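PDB 3LQK: dipicolinate synthase subunit B, which probably takes part, as one subunit of a flavoprotein-family enzyme, in making the dipicolinic acid of bacterial spores. Local coordinates for residues Leu169-Met173 and Leu193-Phe197; Cys89-Met95 and Pro125-Ser131; Lys37-Val42 and Thr67-Asp73; Gln27-Leu31 and Met173-Glu178. All coordinates share one frame; numbering follows the deposited sequence.

Contact 1 (Leu169-Met173 and Leu193-Phe197)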
loop_
_atom_site.group_PDB
_atom_site.type_symbol
_atom_site.label_atom_id
_atom_site.label_comp_id
_atom_site.label_asym_id
_atom_site.label_seq_id
_atom_site.Cartn_x
_atom_site.Cartn_y
_atom_site.Cartn_z
ATOM N N LEU A 169 -5.633 20.421 -1.536
ATOM C CA LEU A 169 -5.772 20.517 -2.986
ATOM C C LEU A 169 -7.239 20.657 -3.344
ATOM O O LEU A 169 -8.044 19.957 -2.743
ATOM C CB LEU A 169 -5.192 19.278 -3.671
ATOM C CG LEU A 169 -3.686 19.037 -3.550
ATOM C CD1 LEU A 169 -3.274 17.708 -4.273
ATOM C CD2 LEU A 169 -2.939 20.268 -4.111
ATOM N N VAL A 170 -7.551 21.543 -4.312
ATOM C CA VAL A 170 -8.894 21.768 -4.841
ATOM C C VAL A 170 -8.821 21.916 -6.377
ATOM O O VAL A 170 -7.886 22.556 -6.910
ATOM C CB VAL A 170 -9.528 23.038 -4.236
ATOM C CG1 VAL A 170 -11.009 23.317 -4.771
ATOM C CG2 VAL A 170 -9.520 22.946 -2.656
ATOM N N ALA A 171 -9.764 21.287 -7.058
ATOM C CA ALA A 171 -9.877 21.342 -8.519
ATOM C C ALA A 171 -10.351 22.722 -8.985
ATOM O O ALA A 171 -11.059 23.415 -8.277
ATOM C CB ALA A 171 -10.867 20.230 -9.055
ATOM N N ARG A 172 -9.949 23.084 -10.193
ATOM C CA ARG A 172 -10.506 24.172 -10.925
ATOM C C ARG A 172 -11.729 23.658 -11.617
ATOM O O ARG A 172 -11.634 23.048 -12.698
ATOM C CB ARG A 172 -9.518 24.669 -11.990
ATOM C CG ARG A 172 -9.964 25.948 -12.700
ATOM C CD ARG A 172 -8.928 26.363 -13.741
ATOM N NE ARG A 172 -7.717 26.972 -13.154
ATOM C CZ ARG A 172 -6.586 27.226 -13.840
ATOM N NH1 ARG A 172 -5.556 27.835 -13.240
ATOM N NH2 ARG A 172 -6.478 26.882 -15.129
HETATM N N MSE A 173 -12.876 23.968 -11.031
HETATM C CA MSE A 173 -14.131 23.393 -11.502
HETATM C C MSE A 173 -14.496 23.862 -12.899
HETATM O O MSE A 173 -15.182 23.130 -13.623
HETATM C CB MSE A 173 -15.268 23.733 -10.547
HETATM C CG MSE A 173 -15.141 23.063 -9.130
HETATM SE SE MSE A 173 -14.759 21.112 -9.296
HETATM C CE MSE A 173 -14.516 20.812 -7.400
ATOM N N LEU A 193 -1.846 19.803 -13.211
ATOM C CA LEU A 193 -1.466 20.592 -12.044
ATOM C C LEU A 193 -1.589 22.047 -12.447
ATOM O O LEU A 193 -0.931 22.488 -13.412
ATOM C CB LEU A 193 -0.032 20.315 -11.650
ATOM C CG LEU A 193 0.231 19.238 -10.607
ATOM C CD1 LEU A 193 -0.605 18.037 -10.800
ATOM C CD2 LEU A 193 1.711 18.870 -10.431
ATOM N N ILE A 194 -2.446 22.778 -11.758
ATOM C CA ILE A 194 -2.589 24.204 -12.018
ATOM C C ILE A 194 -2.359 25.070 -10.747
ATOM O O ILE A 194 -2.181 24.535 -9.635
ATOM C CB ILE A 194 -3.951 24.486 -12.701
ATOM C CG1 ILE A 194 -5.156 23.892 -11.911
ATOM C CG2 ILE A 194 -3.934 23.939 -14.164
ATOM C CD1 ILE A 194 -5.411 24.492 -10.599
ATOM N N GLU A 195 -2.341 26.395 -10.920
ATOM C CA GLU A 195 -2.219 27.343 -9.796
ATOM C C GLU A 195 -3.606 27.847 -9.483
ATOM O O GLU A 195 -4.265 28.452 -10.336
ATOM C CB GLU A 195 -1.326 28.548 -10.126
ATOM C CG GLU A 195 0.137 28.206 -10.447
ATOM C CD GLU A 195 1.058 27.945 -9.217
ATOM O OE1 GLU A 195 0.826 26.929 -8.514
ATOM O OE2 GLU A 195 2.060 28.717 -9.019
ATOM N N LYS A 196 -4.102 27.498 -8.315
ATOM C CA LYS A 196 -5.447 27.860 -7.931
ATOM C C LYS A 196 -5.586 29.339 -7.588
ATOM O O LYS A 196 -4.801 29.889 -6.839
ATOM C CB LYS A 196 -5.924 26.962 -6.811
ATOM C CG LYS A 196 -6.491 25.653 -7.291
ATOM C CD LYS A 196 -7.845 25.822 -7.935
ATOM C CE LYS A 196 -8.820 26.263 -6.919
ATOM N NZ LYS A 196 -10.212 26.225 -7.284
ATOM N N PHE A 197 -6.576 29.993 -8.185
ATOM C CA PHE A 197 -6.749 31.440 -8.065
ATOM C C PHE A 197 -5.434 32.200 -8.095
ATOM O O PHE A 197 -5.265 33.109 -8.890
ATOM C CB PHE A 197 -7.510 31.807 -6.795
HETATM O O HOH W 1 -7.956 28.361 -10.798
#
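Lys196 bends twice, at chi2 (-73°) and chi3 (-66°), and the double bend lays its chain along the backbone of Val170 and Ala171. Lys196 CG rests 3.4 Å from Val170 O. At the tip, Lys196 NZ gives a hydrogen bond to Ala171 O at 3.1 Å; the donor stands above the carbonyl plane, not on a lone pair. Val170 CG1 lies 3.9 Å from Lys196 NZ, and the two side chains cross at about a right angle.

Arg172 reaches back the other way. Its CG is anti to the backbone N (chi1 -173°), and the chain stays extended until it turns at chi3. The guanidinium then meets Ile194, whose CB sits over one face, toward the rim, 3.8 Å from Arg172 NH1. At the edge, Arg172 NH1 donates to Glu195 O at 3.2 Å in a bent bond. Arg172 NE gives a hydrogen bond to a water 2.7 Å away, which also takes a weak one from Phe197 N.

With a leucine in place of Lys196, Ala171 O would probably lose this charged donor and the tail one of its ties to the strand.

Ile194 also bonds to the backbone of Phe157, and Leu193 N to Gln159 of the second subunit. This is a C-terminal tail folded back on the antiparallel strand of a mixed flavoprotein sheet, beside a subunit interface.

Contact 2 (Cys89-Met95 and Pro125-Ser131)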
loop_
_atom_site.group_PDB
_atom_site.type_symbol
_atom_site.label_atom_id
_atom_site.label_comp_id
_atom_site.label_asym_id
_atom_site.label_seq_id
_atom_site.Cartn_x
_atom_site.Cartn_y
_atom_site.Cartn_z
ATOM N N CYS A 89 -20.045 8.733 -18.878
ATOM C CA CYS A 89 -19.048 9.237 -17.986
ATOM C C CYS A 89 -19.698 9.559 -16.669
ATOM O O CYS A 89 -20.836 10.039 -16.604
ATOM C CB CYS A 89 -18.440 10.523 -18.593
ATOM S SG CYS A 89 -17.144 11.375 -17.561
HETATM N N MSE A 90 -18.951 9.353 -15.604
HETATM C CA MSE A 90 -19.411 9.724 -14.308
HETATM C C MSE A 90 -18.479 10.777 -13.768
HETATM O O MSE A 90 -17.257 10.576 -13.762
HETATM C CB MSE A 90 -19.387 8.489 -13.404
HETATM C CG MSE A 90 -19.727 8.734 -11.942
HETATM SE SE MSE A 90 -21.617 8.969 -11.632
HETATM C CE MSE A 90 -21.478 9.743 -9.898
ATOM N N VAL A 91 -19.032 11.866 -13.262
ATOM C CA VAL A 91 -18.265 12.921 -12.608
ATOM C C VAL A 91 -18.549 12.855 -11.121
ATOM O O VAL A 91 -19.699 12.644 -10.717
ATOM C CB VAL A 91 -18.750 14.329 -13.129
ATOM C CG1 VAL A 91 -17.947 15.478 -12.508
ATOM C CG2 VAL A 91 -18.647 14.404 -14.660
ATOM N N ILE A 92 -17.525 13.048 -10.287
ATOM C CA ILE A 92 -17.696 13.252 -8.857
ATOM C C ILE A 92 -17.024 14.554 -8.520
ATOM O O ILE A 92 -15.773 14.679 -8.558
ATOM C CB ILE A 92 -17.040 12.170 -8.006
ATOM C CG1 ILE A 92 -17.452 10.736 -8.450
ATOM C CG2 ILE A 92 -17.344 12.370 -6.496
ATOM C CD1 ILE A 92 -16.674 9.661 -7.654
ATOM N N ALA A 93 -17.857 15.558 -8.258
ATOM C CA ALA A 93 -17.368 16.855 -7.900
ATOM C C ALA A 93 -18.369 17.642 -7.069
ATOM O O ALA A 93 -19.521 17.754 -7.449
ATOM C CB ALA A 93 -16.953 17.628 -9.152
ATOM N N PRO A 94 -17.934 18.195 -5.921
ATOM C CA PRO A 94 -16.629 18.045 -5.288
ATOM C C PRO A 94 -16.475 16.646 -4.770
ATOM O O PRO A 94 -17.518 15.972 -4.434
ATOM C CB PRO A 94 -16.666 19.080 -4.119
ATOM C CG PRO A 94 -18.070 19.259 -3.825
ATOM C CD PRO A 94 -18.838 19.039 -5.101
HETATM N N MSE A 95 -15.221 16.161 -4.773
HETATM C CA MSE A 95 -14.926 14.877 -4.089
HETATM C C MSE A 95 -14.154 15.152 -2.819
HETATM O O MSE A 95 -12.974 15.561 -2.864
HETATM C CB MSE A 95 -14.183 13.887 -4.987
HETATM C CG MSE A 95 -14.015 12.472 -4.355
HETATM SE SE MSE A 95 -13.124 11.249 -5.583
HETATM C CE MSE A 95 -11.481 12.027 -5.627
ATOM N N PRO A 125 -15.275 6.154 -18.333
ATOM C CA PRO A 125 -14.485 7.062 -17.512
ATOM C C PRO A 125 -15.163 7.668 -16.330
ATOM O O PRO A 125 -16.366 8.032 -16.377
ATOM C CB PRO A 125 -14.127 8.191 -18.487
ATOM C CG PRO A 125 -15.213 8.200 -19.497
ATOM C CD PRO A 125 -15.466 6.682 -19.701
ATOM N N VAL A 126 -14.403 7.817 -15.255
ATOM C CA VAL A 126 -14.851 8.589 -14.106
ATOM C C VAL A 126 -13.923 9.766 -13.977
ATOM O O VAL A 126 -12.688 9.576 -14.009
ATOM C CB VAL A 126 -14.757 7.739 -12.768
ATOM C CG1 VAL A 126 -15.117 8.589 -11.494
ATOM C CG2 VAL A 126 -15.691 6.545 -12.889
ATOM N N VAL A 127 -14.492 10.952 -13.777
ATOM C CA VAL A 127 -13.758 12.210 -13.674
ATOM C C VAL A 127 -14.029 12.768 -12.309
ATOM O O VAL A 127 -15.180 12.932 -11.939
ATOM C CB VAL A 127 -14.253 13.194 -14.716
ATOM C CG1 VAL A 127 -13.727 14.645 -14.464
ATOM C CG2 VAL A 127 -13.925 12.676 -16.138
ATOM N N VAL A 128 -12.979 13.070 -11.550
ATOM C CA VAL A 128 -13.104 13.527 -10.178
ATOM C C VAL A 128 -12.528 14.936 -9.998
ATOM O O VAL A 128 -11.514 15.284 -10.591
ATOM C CB VAL A 128 -12.418 12.524 -9.154
ATOM C CG1 VAL A 128 -13.054 11.112 -9.256
ATOM C CG2 VAL A 128 -11.005 12.402 -9.359
ATOM N N GLY A 129 -13.226 15.742 -9.201
ATOM C CA GLY A 129 -12.753 17.056 -8.727
ATOM C C GLY A 129 -12.459 17.067 -7.243
ATOM O O GLY A 129 -13.378 17.220 -6.411
ATOM N N ILE A 130 -11.207 16.877 -6.865
ATOM C CA ILE A 130 -10.866 16.792 -5.465
ATOM C C ILE A 130 -11.079 18.083 -4.748
ATOM O O ILE A 130 -11.001 19.131 -5.315
ATOM C CB ILE A 130 -9.404 16.404 -5.120
ATOM C CG1 ILE A 130 -8.495 16.570 -6.272
ATOM C CG2 ILE A 130 -9.322 15.071 -4.416
ATOM C CD1 ILE A 130 -8.073 17.882 -6.365
ATOM N N SER A 131 -11.326 17.955 -3.467
ATOM C CA SER A 131 -11.460 19.115 -2.616
ATOM C C SER A 131 -11.317 18.686 -1.160
ATOM O O SER A 131 -12.300 18.299 -0.539
ATOM C CB SER A 131 -12.819 19.763 -2.841
ATOM O OG SER A 131 -12.886 20.900 -2.039
#
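Met95, a selenomethionine in the crystal, reaches over Val128 on the paired strand. Its CB lies 3.7 Å from Gly129 O. CG is anti to the backbone N (chi1 -173°), which sends the chain out over the face of the sheet. SE then touches Val128 CG1 at 3.7 Å. The bend at chi3 (67°) brings CE round to Val128 CB, also at 3.7 Å, and to Ile130 CG2 at 3.9 Å. The tip therefore bridges two residues of one strand.

Under these side chains the strands run parallel. Val127 is held to the neighbouring strand by both its N and its O: N donates to Met90 O and O accepts from Ile92 N. Gly129 N bonds to Ile92 O at 2.8 Å. The register then slips by one residue in a beta bulge at Ala93 and Pro94, where the peptide before Pro94 is cis. Pairing resumes at once, with Met95 N bonded to Gly129 O at 2.7 Å. Gly129, without a side chain, lies next to Ala93 CB at the bulge. At the other end of the pair, Cys89 SG packs on Val127 CG2 at 3.8 Å.

Strands 9-13 and 152-159 flank the pair. Helices 97-104 and 111-121, which lie between the two strands in the chain, cover the face of Met90, Ile92, Val126, Val128 and Met95: Phe103 touches Met95 and Val128, and Ala116 touches Ile92. Helix 176-184 covers Val91 and Val127 on the other face.

Contact 3 (Lys37-Val42 and Thr67-Asp73)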
loop_
_atom_site.group_PDB
_atom_site.type_symbol
_atom_site.label_atom_id
_atom_site.label_comp_id
_atom_site.label_asym_id
_atom_site.label_seq_id
_atom_site.Cartn_x
_atom_site.Cartn_y
_atom_site.Cartn_z
ATOM N N LYS A 37 -27.104 14.759 -21.365
ATOM C CA LYS A 37 -28.119 14.334 -20.430
ATOM C C LYS A 37 -27.441 14.035 -19.075
ATOM O O LYS A 37 -26.622 13.128 -18.976
ATOM C CB LYS A 37 -28.782 13.068 -20.952
ATOM C CG LYS A 37 -29.925 12.609 -20.039
ATOM C CD LYS A 37 -30.515 11.175 -20.383
ATOM C CE LYS A 37 -31.621 11.172 -21.440
ATOM N NZ LYS A 37 -32.184 9.766 -21.523
ATOM N N VAL A 38 -27.763 14.843 -18.066
ATOM C CA VAL A 38 -27.072 14.802 -16.801
ATOM C C VAL A 38 -27.962 14.215 -15.729
ATOM O O VAL A 38 -29.038 14.769 -15.404
ATOM C CB VAL A 38 -26.579 16.165 -16.371
ATOM C CG1 VAL A 38 -25.717 16.039 -15.120
ATOM C CG2 VAL A 38 -25.776 16.852 -17.578
ATOM N N THR A 39 -27.474 13.111 -15.157
ATOM C CA THR A 39 -28.104 12.504 -14.009
ATOM C C THR A 39 -27.382 12.838 -12.720
ATOM O O THR A 39 -26.215 12.445 -12.559
ATOM C CB THR A 39 -28.144 11.007 -14.171
ATOM O OG1 THR A 39 -28.933 10.712 -15.323
ATOM C CG2 THR A 39 -28.772 10.308 -12.901
ATOM N N PRO A 40 -28.052 13.531 -11.784
ATOM C CA PRO A 40 -27.418 13.818 -10.495
ATOM C C PRO A 40 -27.436 12.611 -9.547
ATOM O O PRO A 40 -28.445 11.858 -9.481
ATOM C CB PRO A 40 -28.248 14.982 -9.925
ATOM C CG PRO A 40 -29.256 15.319 -11.017
ATOM C CD PRO A 40 -29.408 14.097 -11.834
ATOM N N PHE A 41 -26.320 12.421 -8.868
ATOM C CA PHE A 41 -26.167 11.419 -7.811
ATOM C C PHE A 41 -25.785 12.110 -6.496
ATOM O O PHE A 41 -24.948 13.012 -6.495
ATOM C CB PHE A 41 -25.040 10.454 -8.142
ATOM C CG PHE A 41 -25.338 9.477 -9.242
ATOM C CD1 PHE A 41 -25.402 8.137 -8.980
ATOM C CD2 PHE A 41 -25.418 9.898 -10.551
ATOM C CE1 PHE A 41 -25.623 7.218 -9.997
ATOM C CE2 PHE A 41 -25.697 8.999 -11.571
ATOM C CZ PHE A 41 -25.800 7.654 -11.287
ATOM N N VAL A 42 -26.379 11.707 -5.382
ATOM C CA VAL A 42 -26.110 12.332 -4.085
ATOM C C VAL A 42 -25.924 11.265 -3.016
ATOM O O VAL A 42 -26.152 10.096 -3.267
ATOM C CB VAL A 42 -27.204 13.328 -3.660
ATOM C CG1 VAL A 42 -27.218 14.599 -4.571
ATOM C CG2 VAL A 42 -28.569 12.650 -3.550
ATOM N N THR A 67 -31.654 20.113 -14.396
ATOM C CA THR A 67 -31.923 18.854 -15.073
ATOM C C THR A 67 -33.184 18.167 -14.502
ATOM O O THR A 67 -33.467 18.224 -13.305
ATOM C CB THR A 67 -30.697 17.905 -14.988
ATOM O OG1 THR A 67 -31.041 16.669 -15.587
ATOM C CG2 THR A 67 -30.232 17.675 -13.542
ATOM N N GLU A 68 -33.934 17.546 -15.388
ATOM C CA GLU A 68 -35.155 16.812 -15.026
ATOM C C GLU A 68 -34.859 15.320 -14.776
ATOM O O GLU A 68 -35.753 14.567 -14.378
ATOM C CB GLU A 68 -36.195 16.968 -16.157
ATOM N N GLU A 69 -33.623 14.875 -14.984
ATOM C CA GLU A 69 -33.319 13.477 -14.628
ATOM C C GLU A 69 -33.513 13.273 -13.115
ATOM O O GLU A 69 -33.027 14.079 -12.327
ATOM C CB GLU A 69 -31.889 13.123 -15.069
ATOM C CG GLU A 69 -31.692 13.154 -16.577
ATOM C CD GLU A 69 -32.577 12.136 -17.307
ATOM O OE1 GLU A 69 -32.771 10.991 -16.789
ATOM O OE2 GLU A 69 -33.056 12.492 -18.409
ATOM N N PRO A 70 -34.251 12.224 -12.701
ATOM C CA PRO A 70 -34.369 11.920 -11.275
ATOM C C PRO A 70 -33.003 11.805 -10.562
ATOM O O PRO A 70 -32.052 11.156 -11.075
ATOM C CB PRO A 70 -35.095 10.575 -11.261
ATOM C CG PRO A 70 -35.860 10.558 -12.506
ATOM C CD PRO A 70 -35.005 11.257 -13.517
ATOM N N ILE A 71 -32.926 12.456 -9.397
ATOM C CA ILE A 71 -31.762 12.444 -8.538
ATOM C C ILE A 71 -31.560 11.027 -7.983
ATOM O O ILE A 71 -32.474 10.424 -7.443
ATOM C CB ILE A 71 -31.978 13.439 -7.395
ATOM C CG1 ILE A 71 -32.062 14.854 -8.011
ATOM C CG2 ILE A 71 -30.833 13.320 -6.316
ATOM C CD1 ILE A 71 -32.268 15.980 -7.052
ATOM N N VAL A 72 -30.382 10.461 -8.190
ATOM C CA VAL A 72 -30.103 9.130 -7.701
ATOM C C VAL A 72 -29.554 9.280 -6.285
ATOM O O VAL A 72 -28.408 9.716 -6.081
ATOM C CB VAL A 72 -29.113 8.398 -8.599
ATOM C CG1 VAL A 72 -28.833 7.044 -8.037
ATOM C CG2 VAL A 72 -29.622 8.299 -10.044
ATOM N N ASP A 73 -30.382 8.920 -5.314
ATOM C CA ASP A 73 -30.082 9.105 -3.925
ATOM C C ASP A 73 -30.151 7.834 -3.085
ATOM O O ASP A 73 -30.237 7.923 -1.888
ATOM C CB ASP A 73 -31.007 10.147 -3.337
ATOM C CG ASP A 73 -32.480 9.733 -3.346
ATOM O OD1 ASP A 73 -32.852 8.723 -3.990
ATOM O OD2 ASP A 73 -33.265 10.470 -2.694
HETATM O O HOH W 2 -30.098 16.573 -18.464
HETATM O O HOH W 3 -31.345 9.381 -15.162
#
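Residues 37-42 and 67-73 run in the same direction but join backbones at a single bridge, where Val72 N donates to Pro40 O at 2.7 Å and Val72 O accepts from Val42 N at 2.9 Å. The first of these bonds is almost straight (177°).

Val72 is the central side chain. Its CB stands over one face of the Phe41 ring, toward the rim and 3.9 Å from the centroid, in a CH-pi contact. With Val72 CG1 anti to the backbone N (chi1 179°), that methyl lies against Phe41 CD1, while Val72 CG2 meets Thr39 CG2 at 3.6 Å. Phe81 meets the Phe41 ring edge-to-face. Pro40 CG, the far ring corner, meets Thr67 CG2 at 3.6 Å, and Val42 CG2 packs on Ile71 CG2.

Polar groups gather toward Lys37. Thr67 OG1 donates to Val38 O at 2.8 Å, in the carbonyl plane, and accepts from Glu69 N to close an ST turn. A water also joins Thr67 OG1 to Val38 N. A second water links Thr39 OG1, itself bonded to His9, with Glu69 OE1. Glu69 OE2 lies beside the Lys37 chain, 4.2 Å from Lys37 NZ, too far for a salt bridge.

Strand 37-41 pairs with strand 9-13 along its other side. The loop leaving helix 58-66 thus lines the outer edge of the parallel part of an alpha/beta sheet.

Contact 4 (Gln27-Leu31 and Met173-Glu178)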
loop_
_atom_site.group_PDB
_atom_site.type_symbol
_atom_site.label_atom_id
_atom_site.label_comp_id
_atom_site.label_asym_id
_atom_site.label_seq_id
_atom_site.Cartn_x
_atom_site.Cartn_y
_atom_site.Cartn_z
ATOM N N GLN A 27 -21.320 24.244 -13.340
ATOM C CA GLN A 27 -20.684 23.321 -14.305
ATOM C C GLN A 27 -21.667 22.246 -14.749
ATOM O O GLN A 27 -21.664 21.833 -15.931
ATOM C CB GLN A 27 -19.431 22.692 -13.724
ATOM C CG GLN A 27 -18.371 23.686 -13.338
ATOM C CD GLN A 27 -18.090 24.672 -14.448
ATOM O OE1 GLN A 27 -17.989 24.311 -15.638
ATOM N NE2 GLN A 27 -17.988 25.929 -14.080
HETATM N N MSE A 28 -22.535 21.819 -13.824
HETATM C CA MSE A 28 -23.620 20.907 -14.215
HETATM C C MSE A 28 -24.502 21.562 -15.303
HETATM O O MSE A 28 -24.914 20.934 -16.281
HETATM C CB MSE A 28 -24.459 20.537 -12.987
HETATM C CG MSE A 28 -25.470 19.481 -13.269
HETATM SE SE MSE A 28 -26.722 19.112 -11.826
HETATM C CE MSE A 28 -25.461 18.379 -10.527
ATOM N N GLU A 29 -24.792 22.836 -15.100
ATOM C CA GLU A 29 -25.585 23.593 -16.031
ATOM C C GLU A 29 -24.896 23.725 -17.415
ATOM O O GLU A 29 -25.545 23.506 -18.449
ATOM C CB GLU A 29 -25.955 24.958 -15.413
ATOM C CG GLU A 29 -26.410 25.996 -16.490
ATOM C CD GLU A 29 -27.787 25.713 -17.082
ATOM O OE1 GLU A 29 -28.517 24.891 -16.478
ATOM O OE2 GLU A 29 -28.155 26.359 -18.141
ATOM N N ARG A 30 -23.593 24.006 -17.452
ATOM C CA ARG A 30 -22.861 24.003 -18.727
ATOM C C ARG A 30 -22.932 22.679 -19.473
ATOM O O ARG A 30 -23.000 22.660 -20.699
ATOM C CB ARG A 30 -21.363 24.252 -18.556
ATOM C CG ARG A 30 -20.927 25.622 -18.671
ATOM C CD ARG A 30 -19.478 25.758 -18.205
ATOM N NE ARG A 30 -18.518 25.697 -19.311
ATOM C CZ ARG A 30 -17.206 25.563 -19.153
ATOM N NH1 ARG A 30 -16.672 25.421 -17.920
ATOM N NH2 ARG A 30 -16.439 25.598 -20.217
ATOM N N LEU A 31 -22.820 21.566 -18.765
ATOM C CA LEU A 31 -22.904 20.287 -19.465
ATOM C C LEU A 31 -24.261 20.154 -20.144
ATOM O O LEU A 31 -24.314 19.708 -21.259
ATOM C CB LEU A 31 -22.670 19.104 -18.523
ATOM C CG LEU A 31 -21.347 18.972 -17.791
ATOM C CD1 LEU A 31 -21.349 17.647 -16.950
ATOM C CD2 LEU A 31 -20.248 19.026 -18.864
HETATM N N MSE A 173 -12.876 23.968 -11.031
HETATM C CA MSE A 173 -14.131 23.393 -11.502
HETATM C C MSE A 173 -14.496 23.862 -12.899
HETATM O O MSE A 173 -15.182 23.130 -13.623
HETATM C CB MSE A 173 -15.268 23.733 -10.547
HETATM C CG MSE A 173 -15.141 23.063 -9.130
HETATM SE SE MSE A 173 -14.759 21.112 -9.296
HETATM C CE MSE A 173 -14.516 20.812 -7.400
ATOM N N GLU A 174 -14.049 25.058 -13.265
ATOM C CA GLU A 174 -14.240 25.534 -14.650
ATOM C C GLU A 174 -13.656 24.651 -15.713
ATOM O O GLU A 174 -14.113 24.724 -16.866
ATOM C CB GLU A 174 -13.574 26.905 -14.905
ATOM C CG GLU A 174 -14.187 27.993 -14.176
ATOM C CD GLU A 174 -13.461 29.376 -14.379
ATOM O OE1 GLU A 174 -12.330 29.451 -14.968
ATOM O OE2 GLU A 174 -14.044 30.390 -13.914
ATOM N N ALA A 175 -12.622 23.881 -15.382
ATOM C CA ALA A 175 -12.039 22.900 -16.308
ATOM C C ALA A 175 -12.819 21.594 -16.436
ATOM O O ALA A 175 -12.407 20.677 -17.121
ATOM C CB ALA A 175 -10.564 22.604 -15.944
ATOM N N LEU A 176 -13.969 21.495 -15.830
ATOM C CA LEU A 176 -14.675 20.186 -15.830
ATOM C C LEU A 176 -15.059 19.676 -17.229
ATOM O O LEU A 176 -14.680 18.547 -17.603
ATOM C CB LEU A 176 -15.840 20.249 -14.852
ATOM C CG LEU A 176 -16.796 19.095 -14.561
ATOM C CD1 LEU A 176 -17.311 19.225 -13.077
ATOM C CD2 LEU A 176 -17.958 19.136 -15.493
ATOM N N PRO A 177 -15.654 20.544 -18.090
ATOM C CA PRO A 177 -16.030 20.035 -19.391
ATOM C C PRO A 177 -14.906 19.587 -20.245
ATOM O O PRO A 177 -14.997 18.591 -20.920
ATOM C CB PRO A 177 -16.740 21.228 -20.052
ATOM C CG PRO A 177 -17.334 21.956 -18.884
ATOM C CD PRO A 177 -16.180 21.883 -17.868
ATOM N N GLU A 178 -13.843 20.339 -20.237
ATOM C CA GLU A 178 -12.639 19.952 -20.944
ATOM C C GLU A 178 -12.092 18.613 -20.438
ATOM O O GLU A 178 -11.644 17.797 -21.239
ATOM C CB GLU A 178 -11.556 21.027 -20.733
ATOM C CG GLU A 178 -11.826 22.356 -21.416
ATOM C CD GLU A 178 -12.760 23.386 -20.647
ATOM O OE1 GLU A 178 -13.348 23.058 -19.578
ATOM O OE2 GLU A 178 -12.926 24.547 -21.195
#
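Gln27 and Leu31 form the close-packed part of this contact. Gln27 CG presses to 3.2 Å from Met173 O, and Gln27 CB touches Leu176 CD1. Leu31 CD1 meets Leu176 CD2 at 4.0 Å, the side chains crossing at about a right angle. Leu31 CD2 adds Pro177 CG.

Arg30 closes the side nearer solvent. Its chain bends at chi3 (96°) and lays the guanidinium flat over Pro177, whose CG sits under its centre, 3.6 Å from Arg30 CZ. Arg30 NH1 makes two hydrogen bonds, each 2.9 Å long: one to Glu174 O, near the guanidinium plane, and one to Gln27 OE1, tilted from it. Gln27 thus helps to position the arginine. Beyond them the hold is looser: Arg30 NH2 reaches Glu178 OE2 only in a long salt bridge of 3.8 Å, with the two planes 63° apart.

Cut back to alanine, Arg30 would no longer lie over Pro177, Glu174 O would probably lose this donor, and the Gln27 amide could turn more freely.

Leu31 and Leu176 both also rest on Phe12 of strand 9-13. The contact joins helix 25-33 to the 3-10 turn 173-175 and the start of helix 176-184, on one face of a layered alpha/beta fold.

Contact 2 is the core of the chain, with apolar side chains on both faces of a parallel strand pair whose register a bulge breaks. Contact 4 is also buried but joins helices rather than strands, and it mixes leucine packing with an arginine on its more open side. Contacts 1 and 3 are only partly buried and lie nearer the surface, on opposite sides of the chain's centre, about 26 Å apart between centres. In both, a loop lies against a strand of the same sheet, with waters and charged side chains taking part. Contact 2 touches all three others; Ala171 N, for one, probably bonds to Ile130 O. Contacts 1 and 4 share Met173.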